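Local atomic coordinates of NAD-dependent protein deacylase 2 (Archaeoglobus fulgidus, PDB entry 4TWJ), a protein that removes acetyl and other acyl groups from protein lysines with consumption of NAD, including the N-terminal lysine of the archaeal chromatin protein Alba. Residues Y83-L88 with M104-A109; E116-M121 with Y197-L202; K123-C126 with E131-D134; G145-C150 with G154-K159. All coordinates share one frame; numbering follows the deposited sequence.

Contact 1: Y83-L88 with M104-A109; sequences YAIAEL and MLHQRA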
loop_
_atom_site.group_PDB
_atom_site.type_symbol
_atom_site.label_atom_id
_atom_site.label_comp_id
_atom_site.label_asym_id
_atom_site.label_seq_id
_atom_site.Cartn_x
_atom_site.Cartn_y
_atom_site.Cartn_z
ATOM N N TYR A 83 -12.237 -0.260 -4.547
ATOM C CA TYR A 83 -13.611 0.140 -4.247
ATOM C C TYR A 83 -14.227 -0.730 -3.152
ATOM O O TYR A 83 -14.972 -0.226 -2.313
ATOM C CB TYR A 83 -14.476 0.130 -5.508
ATOM C CG TYR A 83 -14.145 1.269 -6.444
ATOM C CD1 TYR A 83 -14.364 2.589 -6.060
ATOM C CD2 TYR A 83 -13.603 1.031 -7.705
ATOM C CE1 TYR A 83 -14.055 3.641 -6.903
ATOM C CE2 TYR A 83 -13.296 2.078 -8.556
ATOM C CZ TYR A 83 -13.522 3.379 -8.150
ATOM O OH TYR A 83 -13.220 4.426 -8.987
ATOM N N ALA A 84 -13.902 -2.020 -3.152
ATOM C CA ALA A 84 -14.383 -2.928 -2.108
ATOM C C ALA A 84 -13.862 -2.513 -0.734
ATOM O O ALA A 84 -14.614 -2.481 0.240
ATOM C CB ALA A 84 -13.983 -4.359 -2.417
ATOM N N ILE A 85 -12.575 -2.184 -0.666
ATOM C CA ILE A 85 -11.958 -1.746 0.586
ATOM C C ILE A 85 -12.555 -0.412 1.050
ATOM O O ILE A 85 -12.798 -0.223 2.241
ATOM C CB ILE A 85 -10.417 -1.679 0.448
ATOM C CG1 ILE A 85 -9.861 -3.098 0.292
ATOM C CG2 ILE A 85 -9.782 -1.000 1.654
ATOM C CD1 ILE A 85 -8.442 -3.155 -0.227
ATOM N N ALA A 86 -12.804 0.495 0.108
ATOM C CA ALA A 86 -13.499 1.742 0.411
ATOM C C ALA A 86 -14.896 1.475 0.976
ATOM O O ALA A 86 -15.313 2.123 1.935
ATOM C CB ALA A 86 -13.588 2.620 -0.831
ATOM N N GLU A 87 -15.606 0.514 0.392
ATOM C CA GLU A 87 -16.962 0.173 0.842
ATOM C C GLU A 87 -16.963 -0.419 2.256
ATOM O O GLU A 87 -17.843 -0.111 3.062
ATOM C CB GLU A 87 -17.633 -0.782 -0.155
ATOM C CG GLU A 87 -19.063 -1.198 0.189
ATOM C CD GLU A 87 -20.041 -0.041 0.283
ATOM O OE1 GLU A 87 -19.742 1.068 -0.204
ATOM O OE2 GLU A 87 -21.136 -0.249 0.847
ATOM N N LEU A 88 -15.972 -1.254 2.565
ATOM C CA LEU A 88 -15.860 -1.813 3.916
ATOM C C LEU A 88 -15.618 -0.730 4.974
ATOM O O LEU A 88 -16.049 -0.878 6.116
ATOM C CB LEU A 88 -14.761 -2.881 3.982
ATOM C CG LEU A 88 -15.077 -4.193 3.259
ATOM C CD1 LEU A 88 -13.833 -5.061 3.138
ATOM C CD2 LEU A 88 -16.200 -4.948 3.957
ATOM N N MET A 104 -1.710 6.438 -4.427
ATOM C CA MET A 104 -2.914 7.096 -3.898
ATOM C C MET A 104 -4.241 6.536 -4.432
ATOM O O MET A 104 -5.268 7.211 -4.368
ATOM C CB MET A 104 -2.852 8.610 -4.142
ATOM C CG MET A 104 -1.583 9.264 -3.624
ATOM S SD MET A 104 -1.520 11.021 -4.014
ATOM C CE MET A 104 -2.706 11.665 -2.844
ATOM N N LEU A 105 -4.226 5.302 -4.933
ATOM C CA LEU A 105 -5.436 4.690 -5.490
ATOM C C LEU A 105 -6.503 4.420 -4.434
ATOM O O LEU A 105 -7.698 4.447 -4.742
ATOM C CB LEU A 105 -5.106 3.396 -6.236
ATOM C CG LEU A 105 -4.364 3.565 -7.565
ATOM C CD1 LEU A 105 -3.967 2.213 -8.129
ATOM C CD2 LEU A 105 -5.216 4.327 -8.565
ATOM N N HIS A 106 -6.085 4.156 -3.198
ATOM C CA HIS A 106 -7.048 3.972 -2.112
ATOM C C HIS A 106 -7.882 5.237 -1.911
ATOM O O HIS A 106 -9.114 5.170 -1.863
ATOM C CB HIS A 106 -6.352 3.582 -0.803
ATOM C CG HIS A 106 -5.859 2.167 -0.780
ATOM N ND1 HIS A 106 -6.701 1.085 -0.916
ATOM C CD2 HIS A 106 -4.616 1.656 -0.611
ATOM C CE1 HIS A 106 -5.997 -0.031 -0.847
ATOM N NE2 HIS A 106 -4.728 0.287 -0.661
ATOM N N GLN A 107 -7.207 6.382 -1.817
ATOM C CA GLN A 107 -7.879 7.668 -1.607
ATOM C C GLN A 107 -8.779 8.025 -2.786
ATOM O O GLN A 107 -9.875 8.551 -2.593
ATOM C CB GLN A 107 -6.870 8.800 -1.384
ATOM C CG GLN A 107 -6.032 8.675 -0.123
ATOM C CD GLN A 107 -4.711 7.986 -0.383
ATOM O OE1 GLN A 107 -4.674 6.912 -0.976
ATOM N NE2 GLN A 107 -3.618 8.612 0.038
ATOM N N ARG A 108 -8.312 7.730 -3.998
ATOM C CA ARG A 108 -9.082 8.005 -5.214
ATOM C C ARG A 108 -10.312 7.101 -5.348
ATOM O O ARG A 108 -11.255 7.433 -6.070
ATOM C CB ARG A 108 -8.194 7.883 -6.457
ATOM C CG ARG A 108 -7.148 8.986 -6.567
ATOM C CD ARG A 108 -6.845 9.347 -8.013
ATOM N NE ARG A 108 -6.159 8.273 -8.725
ATOM C CZ ARG A 108 -5.790 8.328 -10.003
ATOM N NH1 ARG A 108 -6.040 9.409 -10.739
ATOM N NH2 ARG A 108 -5.167 7.295 -10.556
ATOM N N ALA A 109 -10.296 5.966 -4.649
ATOM C CA ALA A 109 -11.451 5.070 -4.579
ATOM C C ALA A 109 -12.438 5.453 -3.471
ATOM O O ALA A 109 -13.502 4.846 -3.364
ATOM C CB ALA A 109 -10.983 3.634 -4.384
#
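Y83 lays its ring over A109, which meets both Y83 and A86. Leaving the backbone, Y83 CB does not yet touch the other segment; CG stands anti to the carbonyl carbon (chi1 -72°), and this turn carries the ring across to A109. There CD1 comes 3.6 Å from A109 O and 3.9 Å from A109 CB, while CE1 sits 3.8 Å from A109 CA; beyond it the ring runs on past A109, and CZ and OH make no close contact with residues 104-109. The methyl of A109 lies under the ring face, its CB 4.3 Å from the Y83 centroid and 27° off the normal, a CH-pi contact. One turn further along, A86 CB packs 3.4 Å from A109 O, so Y83 and A86 both touch this carbonyl oxygen. I85 CD1 reaches the edge of the H106 imidazole, 4.0 Å from CE1. No hydrogen bond joins the segments; H106 NE2 is bonded to T22 OG1. I85 and H106 both rest on V97 of strand 94-99, with I85 also against I26 of the NAD site. Helix 80-90 thus packs on that strand of the parallel Rossmann-type sheet, helix 105-108 beside it, and helix 235-249 covers A84 and L88.

Contact 2: E116-M121 with Y197-L202; sequences ELHGSM and YPAAEL
L117 and L202 meet tip to tip, CD1 to CD1 at 3.8 Å, and the same L117 CD1 touches A199 CB at 3.6 Å. With CG anti to its carbonyl carbon (chi1 -65°), L117 directs this one methyl at both A199 and L202. Beside it, A199 CB lies 4.2 Å from NE2 of H118, obliquely placed against the imidazole. A water completes the first shell: it sits in the plane of the H118 ring, 2.8 Å from NE2, and accepts a hydrogen bond from A199 N at 3.0 Å. The H118 ring and the backbone at A199 are thus joined through a single water.

In the second shell, Q100 O of the NAD site is hydrogen-bonded to H118 ND1, which fixes the turn of the ring. A type I turn from E116 to G119 sets L117 and H118 side by side, and G119 continues it with a positive phi. A177 of helix 171-182 and I98 of strand 94-99 each pack against both leucines. The bound peptide runs past, its modified side chain on H118 and its backbone hydrogen-bonded to Y197.

H118 is the predicted proton acceptor of the sirtuin reaction. Its two ring nitrogens are engaged here by a carbonyl and a water, while apolar side chains pack alongside, consistent with an imidazole held in a defined orientation toward the acyl-lysine.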
loop_
_atom_site.group_PDB
_atom_site.type_symbol
_atom_site.label_atom_id
_atom_site.label_comp_id
_atom_site.label_asym_id
_atom_site.label_seq_id
_atom_site.Cartn_x
_atom_site.Cartn_y
_atom_site.Cartn_z
ATOM N N GLU A 116 -0.082 5.865 4.639
ATOM C CA GLU A 116 0.887 5.669 3.562
ATOM C C GLU A 116 2.283 5.453 4.138
ATOM O O GLU A 116 3.034 6.404 4.380
ATOM C CB GLU A 116 0.863 6.862 2.599
ATOM C CG GLU A 116 -0.439 6.969 1.820
ATOM C CD GLU A 116 -0.490 8.179 0.911
ATOM O OE1 GLU A 116 -0.837 8.009 -0.275
ATOM O OE2 GLU A 116 -0.191 9.294 1.386
ATOM N N LEU A 117 2.615 4.186 4.366
ATOM C CA LEU A 117 3.887 3.812 4.974
ATOM C C LEU A 117 5.088 4.321 4.198
ATOM O O LEU A 117 6.110 4.654 4.790
ATOM C CB LEU A 117 3.997 2.292 5.084
ATOM C CG LEU A 117 3.007 1.596 6.015
ATOM C CD1 LEU A 117 3.232 0.092 5.936
ATOM C CD2 LEU A 117 3.129 2.092 7.445
ATOM N N HIS A 118 4.965 4.367 2.877
ATOM C CA HIS A 118 6.083 4.750 2.023
ATOM C C HIS A 118 5.855 6.079 1.317
ATOM O O HIS A 118 6.507 6.369 0.307
ATOM C CB HIS A 118 6.356 3.638 1.020
ATOM C CG HIS A 118 6.717 2.338 1.666
ATOM N ND1 HIS A 118 6.351 1.118 1.145
ATOM C CD2 HIS A 118 7.407 2.072 2.801
ATOM C CE1 HIS A 118 6.808 0.154 1.926
ATOM N NE2 HIS A 118 7.453 0.707 2.937
ATOM N N GLY A 119 4.961 6.892 1.872
ATOM C CA GLY A 119 4.641 8.197 1.303
ATOM C C GLY A 119 3.898 8.095 -0.013
ATOM O O GLY A 119 3.179 7.125 -0.261
ATOM N N SER A 120 4.071 9.103 -0.864
ATOM C CA SER A 120 3.397 9.136 -2.161
ATOM C C SER A 120 4.066 10.133 -3.090
ATOM O O SER A 120 4.914 10.910 -2.664
ATOM C CB SER A 120 1.927 9.526 -1.996
ATOM O OG SER A 120 1.798 10.917 -1.761
ATOM N N MET A 121 3.648 10.120 -4.353
ATOM C CA MET A 121 4.190 11.024 -5.369
ATOM C C MET A 121 3.630 12.444 -5.279
ATOM O O MET A 121 4.114 13.335 -5.973
ATOM C CB MET A 121 3.893 10.476 -6.770
ATOM C CG MET A 121 4.494 9.113 -7.060
ATOM S SD MET A 121 6.294 9.144 -7.087
ATOM C CE MET A 121 6.609 10.282 -8.424
ATOM N N TYR A 197 10.448 -4.689 4.907
ATOM C CA TYR A 197 10.400 -4.212 6.276
ATOM C C TYR A 197 10.713 -2.720 6.303
ATOM O O TYR A 197 11.325 -2.194 5.363
ATOM C CB TYR A 197 11.407 -4.979 7.139
ATOM C CG TYR A 197 10.899 -6.325 7.592
ATOM C CD1 TYR A 197 10.168 -6.447 8.764
ATOM C CD2 TYR A 197 11.146 -7.473 6.848
ATOM C CE1 TYR A 197 9.695 -7.674 9.189
ATOM C CE2 TYR A 197 10.678 -8.709 7.266
ATOM C CZ TYR A 197 9.955 -8.800 8.438
ATOM O OH TYR A 197 9.487 -10.024 8.861
ATOM N N PRO A 198 10.293 -2.024 7.370
ATOM C CA PRO A 198 9.523 -2.522 8.519
ATOM C C PRO A 198 8.031 -2.784 8.263
ATOM O O PRO A 198 7.353 -3.275 9.160
ATOM C CB PRO A 198 9.689 -1.402 9.553
ATOM C CG PRO A 198 9.910 -0.180 8.746
ATOM C CD PRO A 198 10.705 -0.622 7.556
ATOM N N ALA A 199 7.517 -2.478 7.070
ATOM C CA ALA A 199 6.099 -2.704 6.776
ATOM C C ALA A 199 5.638 -4.124 7.126
ATOM O O ALA A 199 4.592 -4.307 7.761
ATOM C CB ALA A 199 5.799 -2.403 5.313
ATOM N N ALA A 200 6.441 -5.112 6.742
ATOM C CA ALA A 200 6.100 -6.521 6.936
ATOM C C ALA A 200 5.981 -6.932 8.408
ATOM O O ALA A 200 5.398 -7.972 8.699
ATOM C CB ALA A 200 7.109 -7.418 6.224
ATOM N N GLU A 201 6.525 -6.133 9.326
ATOM C CA GLU A 201 6.375 -6.397 10.766
ATOM C C GLU A 201 4.914 -6.291 11.212
ATOM O O GLU A 201 4.491 -6.956 12.160
ATOM C CB GLU A 201 7.234 -5.422 11.586
ATOM C CG GLU A 201 7.323 -5.733 13.078
ATOM C CD GLU A 201 7.994 -7.057 13.374
ATOM O OE1 GLU A 201 8.898 -7.458 12.613
ATOM O OE2 GLU A 201 7.625 -7.708 14.380
ATOM N N LEU A 202 4.142 -5.449 10.532
ATOM C CA LEU A 202 2.799 -5.110 10.996
ATOM C C LEU A 202 1.831 -6.302 11.112
ATOM O O LEU A 202 1.132 -6.412 12.119
ATOM C CB LEU A 202 2.212 -3.974 10.143
ATOM C CG LEU A 202 2.951 -2.648 10.373
ATOM C CD1 LEU A 202 2.665 -1.665 9.251
ATOM C CD2 LEU A 202 2.599 -2.044 11.720
HETATM O O HOH W 1 8.718 -0.820 4.928
#

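Contact 3: K123-C126 with E131-D134; sequences KLDC and ETYD. With ZN (zinc ion), chain C.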
loop_
_atom_site.group_PDB
_atom_site.type_symbol
_atom_site.label_atom_id
_atom_site.label_comp_id
_atom_site.label_asym_id
_atom_site.label_seq_id
_atom_site.Cartn_x
_atom_site.Cartn_y
_atom_site.Cartn_z
ATOM N N LYS A 123 3.744 15.081 -3.322
ATOM C CA LYS A 123 4.625 16.210 -3.034
ATOM C C LYS A 123 6.071 15.819 -3.318
ATOM O O LYS A 123 6.437 14.653 -3.180
ATOM C CB LYS A 123 4.487 16.638 -1.572
ATOM C CG LYS A 123 3.071 16.990 -1.138
ATOM C CD LYS A 123 2.573 18.291 -1.751
ATOM C CE LYS A 123 3.258 19.507 -1.146
ATOM N NZ LYS A 123 2.584 20.782 -1.518
ATOM N N LEU A 124 6.881 16.799 -3.718
ATOM C CA LEU A 124 8.277 16.562 -4.082
ATOM C C LEU A 124 9.166 17.702 -3.603
ATOM O O LEU A 124 8.686 18.809 -3.349
ATOM C CB LEU A 124 8.421 16.403 -5.600
ATOM C CG LEU A 124 7.432 15.467 -6.299
ATOM C CD1 LEU A 124 6.179 16.211 -6.746
ATOM C CD2 LEU A 124 8.089 14.792 -7.494
ATOM N N ASP A 125 10.460 17.415 -3.482
ATOM C CA ASP A 125 11.448 18.392 -3.028
ATOM C C ASP A 125 12.694 18.336 -3.894
ATOM O O ASP A 125 13.146 17.254 -4.264
ATOM C CB ASP A 125 11.875 18.094 -1.594
ATOM C CG ASP A 125 10.722 18.125 -0.626
ATOM O OD1 ASP A 125 10.361 19.225 -0.160
ATOM O OD2 ASP A 125 10.179 17.046 -0.322
ATOM N N CYS A 126 13.262 19.498 -4.197
ATOM C CA CYS A 126 14.590 19.549 -4.795
ATOM C C CYS A 126 15.633 19.379 -3.695
ATOM O O CYS A 126 15.663 20.160 -2.741
ATOM C CB CYS A 126 14.809 20.872 -5.507
ATOM S SG CYS A 126 16.486 21.097 -6.127
ATOM N N GLU A 131 13.460 23.543 -2.842
ATOM C CA GLU A 131 12.186 23.971 -3.416
ATOM C C GLU A 131 11.172 22.832 -3.320
ATOM O O GLU A 131 11.537 21.664 -3.472
ATOM C CB GLU A 131 12.376 24.365 -4.882
ATOM C CG GLU A 131 11.239 25.168 -5.483
ATOM C CD GLU A 131 11.154 26.597 -4.963
ATOM O OE1 GLU A 131 11.975 27.012 -4.125
ATOM O OE2 GLU A 131 10.241 27.317 -5.403
ATOM N N THR A 132 9.910 23.170 -3.069
ATOM C CA THR A 132 8.848 22.168 -2.961
ATOM C C THR A 132 7.895 22.226 -4.150
ATOM O O THR A 132 7.687 23.287 -4.742
ATOM C CB THR A 132 8.047 22.322 -1.653
ATOM O OG1 THR A 132 7.352 23.575 -1.654
ATOM C CG2 THR A 132 8.975 22.257 -0.457
ATOM N N TYR A 133 7.331 21.070 -4.494
ATOM C CA TYR A 133 6.463 20.926 -5.660
ATOM C C TYR A 133 5.278 20.022 -5.376
ATOM O O TYR A 133 5.349 19.139 -4.518
ATOM C CB TYR A 133 7.235 20.312 -6.832
ATOM C CG TYR A 133 8.366 21.169 -7.325
ATOM C CD1 TYR A 133 9.644 21.049 -6.786
ATOM C CD2 TYR A 133 8.159 22.110 -8.328
ATOM C CE1 TYR A 133 10.683 21.847 -7.232
ATOM C CE2 TYR A 133 9.189 22.909 -8.778
ATOM C CZ TYR A 133 10.445 22.779 -8.229
ATOM O OH TYR A 133 11.459 23.588 -8.685
ATOM N N ASP A 134 4.200 20.247 -6.124
ATOM C CA ASP A 134 3.101 19.302 -6.237
ATOM C C ASP A 134 3.296 18.487 -7.504
ATOM O O ASP A 134 3.802 18.998 -8.506
ATOM C CB ASP A 134 1.764 20.035 -6.333
ATOM C CG ASP A 134 1.450 20.839 -5.098
ATOM O OD1 ASP A 134 1.034 22.005 -5.241
ATOM O OD2 ASP A 134 1.616 20.315 -3.980
HETATM ZN ZN ZN C . 16.377 23.309 -6.836
#
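A beta hairpin of the zinc-binding module, strand 123-126 turning back into strand 132-134, forms this contact, and C126 at its turn end binds the zinc ion through SG at 2.3 Å. SG is anti to the backbone N (chi1 174°), which swings it off the strand end to the metal that C129, C150 and C153 also bind. The strands run antiparallel at 150°. L124 and Y133 form the hydrogen-bonded pair: L124 N gives to Y133 O, and Y133 N to L124 O, both at 2.9 Å. C126 N adds a straighter bond to E131 O, 166° at the hydrogen and in the carbonyl plane, so the zinc ligand's own backbone N is tied to the residue leading into the facing strand.

In this three-stranded sheet, strand 123-126 is central, with strand 158-162 along its other edge; four cysteines beside such a sheet are the structural zinc site familiar from sirtuins. K123 and D134 lie side by side on one face, and the bent lysine chain brings NZ to D134 OD2 at 2.7 Å, a salt bridge met on the syn side of the carboxylate. A methionine in place of K123 would probably leave the D134 carboxylate without its cation. D125 shares that face, its OD1 3.3 Å from T132 CG2, and is paired with R161. L124 and Y133 point to the other face, where L124 CD1 packs 4.2 Å from Y133 CB; F138 touches both residues, and Y133 OH is hydrogen-bonded to R151 N.

Contact 4: G145-C150 with G154-K159; sequences GEIPRC and GSYYVK. With ZN (zinc ion), chain C.
The guanidinium of R149 lies flat on the ring of Y156, planes 12° apart and centres 3.7 Å from each other. Y156 CE2 sits over the middle of the guanidinium face, with R149 CZ above the ring in a cation-pi contact. Further back on the arginine, CD rests nearly over the ring centroid, only 8° off the normal. I147 crosses the tyrosine at about a right angle, its CD1 3.5 Å from Y156 CD1. The guanidinium edge is used as well: NE and NH2 grip G154 O side-on, at 2.9 Å and 2.8 Å. NH2 approaches in the carbonyl plane, NE from above it. Bends at chi2 and chi3 fold the arginine back far enough to make stack and grip at once. An alanine at R149 is likely to uncover the face of Y156 that the guanidinium and CD occupy, and to leave G154 O without these two donors.

Next to the stack, the backbone closes the loop between the segments: C150 N bonds S155 O at 3.0 Å, and G154 N returns to C150 O. V158 inserts CG2 3.4 Å from C150 N, and its CB packs on the ring of P148. S155 OG accepts from Y157 N in an ST turn and is also hydrogen-bonded to D128.

This loop carries the second CxxC pair of the zinc site. C150 SG binds the ion, which C126, C129 and C153 complete. The paired backbone bonds at C150 set the cysteine in place. The arginine's charge is probably stabilised by the ring face and the G154 carbonyl, and stack and two-nitrogen grip together tie R149, the residue before C150, to G154 and Y156, which follow C153.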
loop_
_atom_site.group_PDB
_atom_site.type_symbol
_atom_site.label_atom_id
_atom_site.label_comp_id
_atom_site.label_asym_id
_atom_site.label_seq_id
_atom_site.Cartn_x
_atom_site.Cartn_y
_atom_site.Cartn_z
ATOM N N GLY A 145 7.799 11.890 -21.082
ATOM C CA GLY A 145 9.157 11.394 -20.897
ATOM C C GLY A 145 10.172 12.466 -20.538
ATOM O O GLY A 145 11.380 12.241 -20.631
ATOM N N GLU A 146 9.693 13.632 -20.118
ATOM C CA GLU A 146 10.580 14.685 -19.638
ATOM C C GLU A 146 10.678 14.558 -18.125
ATOM O O GLU A 146 9.677 14.696 -17.428
ATOM C CB GLU A 146 10.059 16.052 -20.062
ATOM C CG GLU A 146 10.300 16.320 -21.543
ATOM C CD GLU A 146 9.366 17.351 -22.142
ATOM O OE1 GLU A 146 9.713 17.898 -23.211
ATOM O OE2 GLU A 146 8.287 17.612 -21.563
ATOM N N ILE A 147 11.874 14.264 -17.618
ATOM C CA ILE A 147 12.022 13.996 -16.190
ATOM C C ILE A 147 11.833 15.275 -15.382
ATOM O O ILE A 147 12.156 16.366 -15.856
ATOM C CB ILE A 147 13.378 13.346 -15.820
ATOM C CG1 ILE A 147 14.549 14.291 -16.106
ATOM C CG2 ILE A 147 13.549 12.017 -16.551
ATOM C CD1 ILE A 147 15.802 13.948 -15.332
ATOM N N PRO A 148 11.299 15.147 -14.160
ATOM C CA PRO A 148 11.227 16.305 -13.277
ATOM C C PRO A 148 12.595 16.960 -13.086
ATOM O O PRO A 148 13.587 16.274 -12.834
ATOM C CB PRO A 148 10.700 15.709 -11.969
ATOM C CG PRO A 148 9.866 14.565 -12.421
ATOM C CD PRO A 148 10.618 13.980 -13.579
ATOM N N ARG A 149 12.628 18.278 -13.256
ATOM C CA ARG A 149 13.809 19.093 -13.011
ATOM C C ARG A 149 13.347 20.246 -12.139
ATOM O O ARG A 149 12.214 20.706 -12.272
ATOM C CB ARG A 149 14.372 19.648 -14.321
ATOM C CG ARG A 149 14.946 18.612 -15.274
ATOM C CD ARG A 149 16.347 18.171 -14.898
ATOM N NE ARG A 149 17.318 19.270 -14.923
ATOM C CZ ARG A 149 17.951 19.727 -16.006
ATOM N NH1 ARG A 149 17.750 19.195 -17.214
ATOM N NH2 ARG A 149 18.815 20.733 -15.879
ATOM N N CYS A 150 14.213 20.720 -11.255
ATOM C CA CYS A 150 13.867 21.870 -10.429
ATOM C C CYS A 150 13.849 23.134 -11.278
ATOM O O CYS A 150 14.845 23.471 -11.916
ATOM C CB CYS A 150 14.864 22.034 -9.307
ATOM S SG CYS A 150 14.496 23.412 -8.202
ATOM N N GLY A 154 17.485 24.320 -11.502
ATOM C CA GLY A 154 17.826 23.469 -12.649
ATOM C C GLY A 154 18.251 22.054 -12.295
ATOM O O GLY A 154 18.558 21.263 -13.183
ATOM N N SER A 155 18.253 21.722 -11.004
ATOM C CA SER A 155 18.769 20.432 -10.538
ATOM C C SER A 155 18.036 19.233 -11.133
ATOM O O SER A 155 16.840 19.297 -11.432
ATOM C CB SER A 155 18.705 20.346 -9.011
ATOM O OG SER A 155 19.177 19.093 -8.540
ATOM N N TYR A 156 18.778 18.139 -11.289
ATOM C CA TYR A 156 18.213 16.846 -11.660
ATOM C C TYR A 156 17.690 16.084 -10.433
ATOM O O TYR A 156 17.152 14.989 -10.581
ATOM C CB TYR A 156 19.280 15.984 -12.355
ATOM C CG TYR A 156 19.489 16.276 -13.826
ATOM C CD1 TYR A 156 18.988 15.418 -14.804
ATOM C CD2 TYR A 156 20.203 17.395 -14.244
ATOM C CE1 TYR A 156 19.178 15.674 -16.153
ATOM C CE2 TYR A 156 20.401 17.655 -15.589
ATOM C CZ TYR A 156 19.886 16.792 -16.539
ATOM O OH TYR A 156 20.081 17.046 -17.879
ATOM N N TYR A 157 17.845 16.648 -9.235
ATOM C CA TYR A 157 17.522 15.934 -7.994
ATOM C C TYR A 157 16.190 16.365 -7.382
ATOM O O TYR A 157 16.140 16.835 -6.242
ATOM C CB TYR A 157 18.656 16.095 -6.977
ATOM C CG TYR A 157 19.904 15.346 -7.365
ATOM C CD1 TYR A 157 20.843 15.910 -8.224
ATOM C CD2 TYR A 157 20.135 14.064 -6.890
ATOM C CE1 TYR A 157 21.988 15.219 -8.584
ATOM C CE2 TYR A 157 21.270 13.366 -7.245
ATOM C CZ TYR A 157 22.192 13.941 -8.092
ATOM O OH TYR A 157 23.324 13.234 -8.438
ATOM N N VAL A 158 15.114 16.192 -8.145
ATOM C CA VAL A 158 13.762 16.371 -7.625
ATOM C C VAL A 158 13.295 15.023 -7.094
ATOM O O VAL A 158 13.059 14.090 -7.868
ATOM C CB VAL A 158 12.780 16.871 -8.700
ATOM C CG1 VAL A 158 11.369 16.987 -8.125
ATOM C CG2 VAL A 158 13.250 18.204 -9.262
ATOM N N LYS A 159 13.181 14.926 -5.773
ATOM C CA LYS A 159 12.834 13.673 -5.113
ATOM C C LYS A 159 11.388 13.720 -4.622
ATOM O O LYS A 159 11.024 14.630 -3.881
ATOM C CB LYS A 159 13.767 13.421 -3.928
ATOM C CG LYS A 159 13.611 12.042 -3.300
ATOM C CD LYS A 159 14.328 11.946 -1.969
ATOM C CE LYS A 159 14.127 10.576 -1.343
ATOM N NZ LYS A 159 12.770 10.417 -0.751
HETATM ZN ZN ZN C . 16.377 23.309 -6.836
HETATM O O HOH W 2 14.662 14.807 -10.669
#

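In the fold
Contacts 1 and 2 belong to the NAD-binding Rossmann-type domain, contacts 3 and 4 to the zinc-binding module, where their centres lie 22 and 25 Å from the centre of the chain. The centres of contacts 1 and 2 are 18 Å apart, and they touch through a probable hydrogen bond from Q107 NE2 to E116 OE1. Contacts 3 and 4 lie only 10 Å apart, share the antiparallel sheet through strands 123-126 and 158-162, and both reach the zinc ion. Along the chain, contact 1 closes first; contact 2 then spans the excursion that holds contacts 3 and 4 in series. The zinc module is therefore an insertion into the Rossmann framework, and residues 116-121, carrying the predicted catalytic histidine, lead directly into it.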